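Local coordinates for protein putative Glycosidase (Bacteroides thetaiotaomicron, PDB 3R67) that is of unknown function but is probably a glycosidase-type enzyme built on a five-bladed beta-propeller fold, at residues P10-A15 against Q286-A291; E206-V211 against G228-V233; T275-N280 against D302-I307. One frame throughout, in Å; residues are numbered along the deposited sequence.

Overall arrangement
From the N terminus, the loop 10-15 meets strand 282-289 in contact 1, closing a loop of 270 residues and laying the start of the chain on the antiparallel strands 245-255, 258-266, 282-289 and 297-300, consistent with a propeller blade. Contact 2 falls wholly within that span and joins the loop after strand 221-222 to the residues leading into strand 210-214. Contact 3 opens before the second half of contact 1 and closes after it, so these two cross; it joins the 258-266/282-289 connection to the loop after 297-300. Phe289 packs on Val233, linking contacts 1 and 2, and Phe305 on Gln286, linking contacts 1 and 3. Contacts 2 and 3 do not touch.

Contact 1 of 3, residues P10-A15 against Q286-A291; sequences PDWAWA and QALFDA
Gln286 grips the loop 10-15 with both ends of its amide. Gln286 CG lies anti to its own carbonyl carbon (chi1 -62°) and the chain runs on extended, carrying the amide beyond the Trp12 ring to the backbone of Trp14. There Gln286 OE1 accepts a hydrogen bond from Trp14 N at 3.0 Å, in the carbonyl plane and on a lone pair. Gln286 NE2 in turn donates to Trp14 O at 2.8 Å, from well above the plane of that peptide carbonyl, although Trp14 O lies close to the plane of the amide itself. This two-point clasp fixes the rotation of the amide. Nearer the strand, Gln286 O sits at the edge of the Trp12 ring, 3.5 Å from Trp12 CH2. Ala287 directs its CB away from the loop, and its carbonyl carbon approaches Trp12 CZ3 obliquely. Strand 282-289 is paired antiparallel with 258-266 and 297-300, in a four-stranded meander begun by 245-255 and consistent with one blade of a beta-propeller. The N-terminal loop lies across this blade, while Trp14 stacks on Tyr351 of strand 345-351. Leu288, with CG anti to its backbone N (chi1 -170°), meets Trp12 tip to tip. Leu288 CB stands 3.9 Å from the centroid of the Trp12 six-membered ring, a CH-pi contact over the face, and Leu288 CD2 reaches Trp12 CG at 3.7 Å. Ala13 CB lies over the opposite face, toward the rim. A type I turn from Pro10 to Ala13 presents the indole, whose NE1 is bonded to Asp299 OD2. Beyond Leu288, Phe289 stacks on Tyr203.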
loop_
_atom_site.group_PDB
_atom_site.type_symbol
_atom_site.label_atom_id
_atom_site.label_comp_id
_atom_site.label_asym_id
_atom_site.label_seq_id
_atom_site.Cartn_x
_atom_site.Cartn_y
_atom_site.Cartn_z
ATOM N N PRO A 10 0.432 -22.605 6.738
ATOM C CA PRO A 10 1.053 -22.728 8.076
ATOM C C PRO A 10 0.329 -21.842 9.094
ATOM O O PRO A 10 -0.235 -20.825 8.716
ATOM C CB PRO A 10 2.503 -22.290 7.850
ATOM C CG PRO A 10 2.508 -21.602 6.531
ATOM C CD PRO A 10 1.404 -22.153 5.727
ATOM N N ASP A 11 0.296 -22.252 10.362
ATOM C CA ASP A 11 -0.466 -21.582 11.414
ATOM C C ASP A 11 0.043 -20.146 11.694
ATOM O O ASP A 11 -0.710 -19.378 12.300
ATOM C CB ASP A 11 -0.452 -22.391 12.724
ATOM C CG ASP A 11 0.902 -22.469 13.383
ATOM O OD1 ASP A 11 1.821 -23.077 12.784
ATOM O OD2 ASP A 11 1.056 -21.902 14.487
ATOM N N TRP A 12 1.263 -19.753 11.232
ATOM C CA TRP A 12 1.744 -18.365 11.411
ATOM C C TRP A 12 0.996 -17.374 10.473
ATOM O O TRP A 12 1.016 -16.162 10.709
ATOM C CB TRP A 12 3.264 -18.240 11.175
ATOM C CG TRP A 12 3.765 -18.674 9.821
ATOM C CD1 TRP A 12 4.360 -19.857 9.523
ATOM C CD2 TRP A 12 3.772 -17.909 8.604
ATOM N NE1 TRP A 12 4.753 -19.874 8.207
ATOM C CE2 TRP A 12 4.368 -18.708 7.608
ATOM C CE3 TRP A 12 3.325 -16.625 8.251
ATOM C CZ2 TRP A 12 4.505 -18.278 6.279
ATOM C CZ3 TRP A 12 3.443 -16.215 6.932
ATOM C CH2 TRP A 12 4.043 -17.029 5.967
ATOM N N ALA A 13 0.396 -17.890 9.388
ATOM C CA ALA A 13 -0.279 -17.079 8.371
ATOM C C ALA A 13 -1.666 -16.673 8.794
ATOM O O ALA A 13 -2.384 -17.438 9.434
ATOM C CB ALA A 13 -0.367 -17.861 7.065
ATOM N N TRP A 14 -2.051 -15.472 8.403
ATOM C CA TRP A 14 -3.406 -14.907 8.568
ATOM C C TRP A 14 -4.141 -15.115 7.257
ATOM O O TRP A 14 -4.199 -14.205 6.431
ATOM C CB TRP A 14 -3.339 -13.429 8.976
ATOM C CG TRP A 14 -2.708 -13.133 10.301
ATOM C CD1 TRP A 14 -2.125 -14.015 11.168
ATOM C CD2 TRP A 14 -2.588 -11.843 10.902
ATOM N NE1 TRP A 14 -1.663 -13.353 12.280
ATOM C CE2 TRP A 14 -1.930 -12.017 12.143
ATOM C CE3 TRP A 14 -2.966 -10.549 10.505
ATOM C CZ2 TRP A 14 -1.678 -10.949 13.015
ATOM C CZ3 TRP A 14 -2.684 -9.490 11.355
ATOM C CH2 TRP A 14 -2.036 -9.694 12.589
ATOM N N ALA A 15 -4.551 -16.348 7.011
ATOM C CA ALA A 15 -5.134 -16.764 5.742
ATOM C C ALA A 15 -6.650 -16.547 5.659
ATOM O O ALA A 15 -7.156 -16.248 4.579
ATOM C CB ALA A 15 -4.845 -18.233 5.525
ATOM N N GLN A 286 2.121 -13.996 1.776
ATOM C CA GLN A 286 2.632 -13.641 3.102
ATOM C C GLN A 286 4.001 -14.241 3.333
ATOM O O GLN A 286 4.278 -15.366 2.909
ATOM C CB GLN A 286 1.685 -14.085 4.237
ATOM C CG GLN A 286 0.302 -13.442 4.188
ATOM C CD GLN A 286 -0.621 -13.883 5.265
ATOM O OE1 GLN A 286 -0.220 -14.469 6.276
ATOM N NE2 GLN A 286 -1.885 -13.561 5.089
ATOM N N ALA A 287 4.834 -13.494 4.051
ATOM C CA ALA A 287 6.177 -13.883 4.451
ATOM C C ALA A 287 6.375 -13.612 5.931
ATOM O O ALA A 287 5.817 -12.640 6.455
ATOM C CB ALA A 287 7.198 -13.124 3.625
ATOM N N LEU A 288 7.157 -14.469 6.604
ATOM C CA LEU A 288 7.428 -14.354 8.034
ATOM C C LEU A 288 8.911 -14.088 8.255
ATOM O O LEU A 288 9.755 -14.840 7.772
ATOM C CB LEU A 288 6.982 -15.616 8.786
ATOM C CG LEU A 288 6.990 -15.547 10.312
ATOM C CD1 LEU A 288 5.839 -14.680 10.836
ATOM C CD2 LEU A 288 6.888 -16.941 10.901
ATOM N N PHE A 289 9.219 -12.982 8.942
ATOM C CA PHE A 289 10.594 -12.595 9.211
ATOM C C PHE A 289 10.888 -12.673 10.691
ATOM O O PHE A 289 9.965 -12.644 11.512
ATOM C CB PHE A 289 10.884 -11.185 8.687
ATOM C CG PHE A 289 10.850 -11.071 7.188
ATOM C CD1 PHE A 289 12.003 -11.270 6.435
ATOM C CD2 PHE A 289 9.675 -10.721 6.524
ATOM C CE1 PHE A 289 11.979 -11.145 5.047
ATOM C CE2 PHE A 289 9.655 -10.606 5.139
ATOM C CZ PHE A 289 10.805 -10.842 4.410
ATOM N N ASP A 290 12.174 -12.790 11.027
ATOM C CA ASP A 290 12.645 -12.848 12.406
ATOM C C ASP A 290 12.353 -11.494 13.084
ATOM O O ASP A 290 12.612 -10.440 12.495
ATOM C CB ASP A 290 14.139 -13.213 12.443
ATOM C CG ASP A 290 14.707 -13.334 13.838
ATOM O OD1 ASP A 290 14.517 -14.388 14.461
ATOM O OD2 ASP A 290 15.356 -12.375 14.298
ATOM N N ALA A 291 11.771 -11.537 14.298
ATOM C CA ALA A 291 11.418 -10.343 15.090
ATOM C C ALA A 291 12.660 -9.517 15.508
ATOM O O ALA A 291 12.551 -8.299 15.649
ATOM C CB ALA A 291 10.659 -10.759 16.333
#

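Contact 2 of 3, residues E206-V211 against G228-V233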
loop_
_atom_site.group_PDB
_atom_site.type_symbol
_atom_site.label_atom_id
_atom_site.label_comp_id
_atom_site.label_asym_id
_atom_site.label_seq_id
_atom_site.Cartn_x
_atom_site.Cartn_y
_atom_site.Cartn_z
ATOM N N GLU A 206 8.842 -3.392 -5.514
ATOM C CA GLU A 206 7.901 -3.914 -6.500
ATOM C C GLU A 206 8.502 -5.169 -7.162
ATOM O O GLU A 206 7.907 -6.247 -7.087
ATOM C CB GLU A 206 7.585 -2.816 -7.531
ATOM C CG GLU A 206 6.591 -3.227 -8.602
ATOM C CD GLU A 206 6.622 -2.397 -9.870
ATOM O OE1 GLU A 206 7.693 -1.834 -10.197
ATOM O OE2 GLU A 206 5.598 -2.395 -10.591
ATOM N N LYS A 207 9.689 -5.026 -7.783
ATOM C CA LYS A 207 10.392 -6.113 -8.471
ATOM C C LYS A 207 11.088 -7.071 -7.494
ATOM O O LYS A 207 11.482 -8.154 -7.900
ATOM C CB LYS A 207 11.447 -5.568 -9.464
ATOM C CG LYS A 207 10.954 -5.304 -10.882
ATOM C CD LYS A 207 10.192 -3.989 -11.017
ATOM C CE LYS A 207 9.724 -3.743 -12.434
ATOM N NZ LYS A 207 9.095 -2.405 -12.577
ATOM N N PHE A 208 11.306 -6.641 -6.253
ATOM C CA PHE A 208 11.949 -7.386 -5.161
ATOM C C PHE A 208 11.714 -6.609 -3.896
ATOM O O PHE A 208 11.339 -5.445 -3.976
ATOM C CB PHE A 208 13.465 -7.645 -5.408
ATOM C CG PHE A 208 14.249 -6.389 -5.700
ATOM C CD1 PHE A 208 14.734 -5.596 -4.664
ATOM C CD2 PHE A 208 14.499 -5.996 -7.009
ATOM C CE1 PHE A 208 15.428 -4.418 -4.932
ATOM C CE2 PHE A 208 15.195 -4.813 -7.281
ATOM C CZ PHE A 208 15.660 -4.035 -6.243
ATOM N N VAL A 209 11.959 -7.217 -2.735
ATOM C CA VAL A 209 11.740 -6.538 -1.464
ATOM C C VAL A 209 13.101 -6.237 -0.844
ATOM O O VAL A 209 13.932 -7.128 -0.671
ATOM C CB VAL A 209 10.824 -7.349 -0.505
ATOM C CG1 VAL A 209 10.645 -6.635 0.823
ATOM C CG2 VAL A 209 9.465 -7.638 -1.142
ATOM N N ASN A 210 13.314 -4.958 -0.527
ATOM C CA ASN A 210 14.494 -4.483 0.185
ATOM C C ASN A 210 14.051 -4.074 1.587
ATOM O O ASN A 210 12.859 -3.880 1.815
ATOM C CB ASN A 210 15.185 -3.324 -0.587
ATOM C CG ASN A 210 16.362 -2.671 0.121
ATOM O OD1 ASN A 210 16.304 -1.515 0.523
ATOM N ND2 ASN A 210 17.411 -3.416 0.384
ATOM N N VAL A 211 14.992 -3.971 2.529
ATOM C CA VAL A 211 14.704 -3.514 3.887
ATOM C C VAL A 211 15.447 -2.203 4.086
ATOM O O VAL A 211 16.629 -2.105 3.757
ATOM C CB VAL A 211 15.041 -4.563 4.985
ATOM C CG1 VAL A 211 14.827 -3.990 6.391
ATOM C CG2 VAL A 211 14.234 -5.848 4.793
ATOM N N GLY A 228 27.514 -3.289 -2.373
ATOM C CA GLY A 228 26.832 -1.995 -2.368
ATOM C C GLY A 228 25.498 -1.988 -3.102
ATOM O O GLY A 228 24.911 -0.927 -3.325
ATOM N N ASP A 229 25.008 -3.177 -3.479
ATOM C CA ASP A 229 23.724 -3.367 -4.152
ATOM C C ASP A 229 22.638 -3.584 -3.122
ATOM O O ASP A 229 22.952 -4.001 -2.009
ATOM C CB ASP A 229 23.808 -4.565 -5.120
ATOM C CG ASP A 229 24.893 -4.430 -6.171
ATOM O OD1 ASP A 229 25.050 -3.313 -6.727
ATOM O OD2 ASP A 229 25.570 -5.445 -6.457
ATOM N N PHE A 230 21.369 -3.330 -3.470
ATOM C CA PHE A 230 20.289 -3.551 -2.513
ATOM C C PHE A 230 20.242 -4.964 -1.983
ATOM O O PHE A 230 20.401 -5.923 -2.744
ATOM C CB PHE A 230 18.899 -3.258 -3.099
ATOM C CG PHE A 230 18.601 -1.849 -3.520
ATOM C CD1 PHE A 230 18.681 -0.803 -2.607
ATOM C CD2 PHE A 230 18.084 -1.584 -4.781
ATOM C CE1 PHE A 230 18.375 0.500 -2.988
ATOM C CE2 PHE A 230 17.733 -0.292 -5.146
ATOM C CZ PHE A 230 17.881 0.746 -4.245
ATOM N N LEU A 231 19.976 -5.083 -0.687
ATOM C CA LEU A 231 19.723 -6.364 -0.052
ATOM C C LEU A 231 18.322 -6.819 -0.478
ATOM O O LEU A 231 17.365 -6.050 -0.331
ATOM C CB LEU A 231 19.867 -6.226 1.470
ATOM C CG LEU A 231 19.669 -7.475 2.298
ATOM C CD1 LEU A 231 20.798 -8.472 2.065
ATOM C CD2 LEU A 231 19.609 -7.124 3.768
ATOM N N LYS A 232 18.213 -7.996 -1.096
ATOM C CA LYS A 232 16.940 -8.531 -1.577
ATOM C C LYS A 232 16.480 -9.661 -0.641
ATOM O O LYS A 232 17.024 -10.765 -0.690
ATOM C CB LYS A 232 17.091 -9.011 -3.029
ATOM C CG LYS A 232 17.491 -7.919 -4.006
ATOM C CD LYS A 232 17.621 -8.471 -5.412
ATOM C CE LYS A 232 17.922 -7.391 -6.422
ATOM N NZ LYS A 232 17.972 -7.948 -7.799
ATOM N N VAL A 233 15.524 -9.383 0.240
ATOM C CA VAL A 233 15.094 -10.368 1.235
ATOM C C VAL A 233 13.976 -11.267 0.652
ATOM O O VAL A 233 13.761 -12.372 1.146
ATOM C CB VAL A 233 14.655 -9.712 2.569
ATOM C CG1 VAL A 233 15.823 -8.976 3.204
ATOM C CG2 VAL A 233 13.442 -8.784 2.413
#
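The Phe208 ring lies at the centre, with Lys232 drawn over one face and Phe230 at its edge. CG of Phe208 occupies the crowded position between backbone N and carbonyl carbon (chi1 54°), which swings the ring toward 228-233. The extended Lys232 chain crosses it obliquely, placing Lys232 CE 3.7 Å from the Phe208 ring centroid, nearly along the normal. Phe230 crosses Phe208 at about a right angle, Phe230 CD2 lying 3.7 Å from Phe208 CZ. A second apolar patch forms where Val233 meets Val209 and Val211, with Val209 CG1 3.9 Å from Val233 CG2.

Between these patches run two bonds. Val233 N gives its hydrogen to Val209 O at 2.9 Å, nearly along the C=O axis. Asn210 ND2 donates almost straight (172°) to Leu231 O at 2.7 Å, on a lone pair and in the plane of both groups. ND2 also reaches Met223 O, and OD1 accepts from Trp204 NE1, so the buried amide is held from both ends. The two cross-segment bonds tie the loop after strand 221-222 to Val209 and Asn210, on the way into strand 210-214, in the mixed sheet that also holds 199-204, consistent with a propeller blade.

Outermost, the Lys232 methylenes make the close contact with the ring, and the charged NZ, off-centre at 4.5 Å from the Phe208 centroid on an exposed residue, may add a modest cation-pi attraction.

Contact 3 of 3, residues T275-N280 against D302-I307; sequences TLYTAN and DKPFYI
The Tyr277 ring is sandwiched, with Leu276 CB over one face and Pro304 over the other. Both neighbours are offset toward the rim. On the proline side Pro304 CG lies 3.8 Å from the Tyr277 ring centroid, 22° off the normal, in a CH-pi contact, while Pro304 CD is drawn toward the hydroxyl end, 3.4 Å from Tyr277 CZ. Ile307 CG2 comes in obliquely and reaches Tyr277 CE1 at 4.1 Å.

The contact joins two irregular loops at the surface of a four-stranded antiparallel unit of the kind that forms a propeller blade. Segment 275-280 belongs to the long connection from strand 258-266 to strand 282-289; segment 302-307 leaves strand 297-300 and leads to helix 311-314 and on to strand 323-331.

Tyr277 CG lies anti to the carbonyl carbon (chi1 -55°), which sends the ring across to meet Pro304 tip to tip. Pro304 is buried, so the tyrosine lies on a proline that rests in turn on Cys283 of strand 282-289 and on the loop residue Phe241. Next to it in sequence, Phe305 reaches Ala284 and Gln286 of strand 282-289, and Asp302 is held by a salt bridge to Arg237. No hydrogen bond crosses between the two segments, and their meeting is by CH-pi and other apolar contact.

Lys303 crosses the tyrosine at about a right angle and runs its methylenes past the hydroxyl, Lys303 CG standing 3.7 Å from Tyr277 OH. Its chain then bends at the last torsion (chi4 59°), bringing Lys303 NZ to 4.2 Å from Leu276 CD1.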
loop_
_atom_site.group_PDB
_atom_site.type_symbol
_atom_site.label_atom_id
_atom_site.label_comp_id
_atom_site.label_asym_id
_atom_site.label_seq_id
_atom_site.Cartn_x
_atom_site.Cartn_y
_atom_site.Cartn_z
ATOM N N THR A 275 0.355 -21.533 -13.636
ATOM C CA THR A 275 -0.786 -21.706 -14.538
ATOM C C THR A 275 -2.150 -21.833 -13.747
ATOM O O THR A 275 -3.201 -21.648 -14.360
ATOM C CB THR A 275 -0.541 -22.952 -15.436
ATOM O OG1 THR A 275 -1.502 -23.012 -16.471
ATOM C CG2 THR A 275 -0.544 -24.269 -14.678
ATOM N N LEU A 276 -2.124 -22.103 -12.421
ATOM C CA LEU A 276 -3.317 -22.213 -11.568
ATOM C C LEU A 276 -3.955 -20.854 -11.320
ATOM O O LEU A 276 -5.112 -20.773 -10.921
ATOM C CB LEU A 276 -2.973 -22.860 -10.210
ATOM C CG LEU A 276 -2.639 -24.352 -10.245
ATOM C CD1 LEU A 276 -2.000 -24.796 -8.976
ATOM C CD2 LEU A 276 -3.845 -25.191 -10.559
ATOM N N TYR A 277 -3.195 -19.788 -11.530
ATOM C CA TYR A 277 -3.646 -18.417 -11.321
ATOM C C TYR A 277 -3.572 -17.670 -12.660
ATOM O O TYR A 277 -2.786 -18.037 -13.527
ATOM C CB TYR A 277 -2.816 -17.734 -10.206
ATOM C CG TYR A 277 -2.873 -18.562 -8.946
ATOM C CD1 TYR A 277 -4.020 -18.572 -8.148
ATOM C CD2 TYR A 277 -1.834 -19.442 -8.618
ATOM C CE1 TYR A 277 -4.138 -19.442 -7.068
ATOM C CE2 TYR A 277 -1.938 -20.303 -7.530
ATOM C CZ TYR A 277 -3.089 -20.292 -6.755
ATOM O OH TYR A 277 -3.203 -21.105 -5.658
ATOM N N THR A 278 -4.436 -16.670 -12.839
ATOM C CA THR A 278 -4.519 -15.891 -14.062
ATOM C C THR A 278 -3.183 -15.205 -14.349
ATOM O O THR A 278 -2.540 -14.670 -13.439
ATOM C CB THR A 278 -5.661 -14.863 -13.942
ATOM O OG1 THR A 278 -6.888 -15.579 -13.781
ATOM C CG2 THR A 278 -5.785 -13.959 -15.166
ATOM N N ALA A 279 -2.755 -15.267 -15.613
ATOM C CA ALA A 279 -1.544 -14.593 -16.068
ATOM C C ALA A 279 -1.678 -13.083 -15.856
ATOM O O ALA A 279 -2.756 -12.514 -16.085
ATOM C CB ALA A 279 -1.279 -14.908 -17.533
ATOM N N ASN A 280 -0.610 -12.460 -15.331
ATOM C CA ASN A 280 -0.485 -11.020 -15.075
ATOM C C ASN A 280 -1.420 -10.559 -13.944
ATOM O O ASN A 280 -1.405 -9.377 -13.635
ATOM C CB ASN A 280 -0.753 -10.199 -16.349
ATOM C CG ASN A 280 0.155 -10.587 -17.487
ATOM O OD1 ASN A 280 1.367 -10.778 -17.325
ATOM N ND2 ASN A 280 -0.430 -10.765 -18.646
ATOM N N ASP A 302 3.515 -20.582 -0.483
ATOM C CA ASP A 302 3.815 -21.052 -1.843
ATOM C C ASP A 302 2.577 -20.888 -2.753
ATOM O O ASP A 302 2.680 -20.957 -3.985
ATOM C CB ASP A 302 4.304 -22.507 -1.808
ATOM C CG ASP A 302 5.681 -22.623 -1.148
ATOM O OD1 ASP A 302 6.377 -21.577 -1.019
ATOM O OD2 ASP A 302 6.077 -23.759 -0.781
ATOM N N LYS A 303 1.426 -20.609 -2.125
ATOM C CA LYS A 303 0.138 -20.335 -2.753
ATOM C C LYS A 303 -0.431 -19.065 -2.174
ATOM O O LYS A 303 -0.225 -18.794 -0.989
ATOM C CB LYS A 303 -0.859 -21.504 -2.586
ATOM C CG LYS A 303 -0.606 -22.679 -3.500
ATOM C CD LYS A 303 -1.684 -23.738 -3.336
ATOM C CE LYS A 303 -1.905 -24.568 -4.589
ATOM N NZ LYS A 303 -0.684 -25.282 -5.032
ATOM N N PRO A 304 -1.139 -18.252 -2.979
ATOM C CA PRO A 304 -1.694 -17.000 -2.429
ATOM C C PRO A 304 -2.824 -17.251 -1.420
ATOM O O PRO A 304 -3.545 -18.241 -1.569
ATOM C CB PRO A 304 -2.220 -16.273 -3.662
ATOM C CG PRO A 304 -2.439 -17.338 -4.684
ATOM C CD PRO A 304 -1.436 -18.398 -4.421
ATOM N N PHE A 305 -2.974 -16.363 -0.399
ATOM C CA PHE A 305 -4.048 -16.506 0.595
ATOM C C PHE A 305 -5.299 -15.763 0.127
ATOM O O PHE A 305 -6.389 -16.028 0.613
ATOM C CB PHE A 305 -3.610 -15.996 1.985
ATOM C CG PHE A 305 -3.551 -14.494 2.154
ATOM C CD1 PHE A 305 -2.429 -13.776 1.759
ATOM C CD2 PHE A 305 -4.595 -13.807 2.761
ATOM C CE1 PHE A 305 -2.364 -12.390 1.938
ATOM C CE2 PHE A 305 -4.540 -12.415 2.923
ATOM C CZ PHE A 305 -3.421 -11.717 2.514
ATOM N N TYR A 306 -5.126 -14.801 -0.785
ATOM C CA TYR A 306 -6.210 -13.974 -1.292
ATOM C C TYR A 306 -6.070 -13.818 -2.798
ATOM O O TYR A 306 -4.979 -13.552 -3.287
ATOM C CB TYR A 306 -6.179 -12.627 -0.575
ATOM C CG TYR A 306 -7.552 -12.026 -0.453
ATOM C CD1 TYR A 306 -8.459 -12.498 0.499
ATOM C CD2 TYR A 306 -7.951 -10.977 -1.277
ATOM C CE1 TYR A 306 -9.745 -11.971 0.596
ATOM C CE2 TYR A 306 -9.223 -10.416 -1.162
ATOM C CZ TYR A 306 -10.116 -10.917 -0.223
ATOM O OH TYR A 306 -11.367 -10.363 -0.097
ATOM N N ILE A 307 -7.151 -14.060 -3.542
ATOM C CA ILE A 307 -7.127 -14.041 -5.006
ATOM C C ILE A 307 -8.357 -13.305 -5.553
ATOM O O ILE A 307 -9.395 -13.299 -4.870
ATOM C CB ILE A 307 -7.051 -15.503 -5.616
ATOM C CG1 ILE A 307 -8.351 -16.315 -5.428
ATOM C CG2 ILE A 307 -5.835 -16.290 -5.149
ATOM C CD1 ILE A 307 -8.465 -17.620 -6.347
#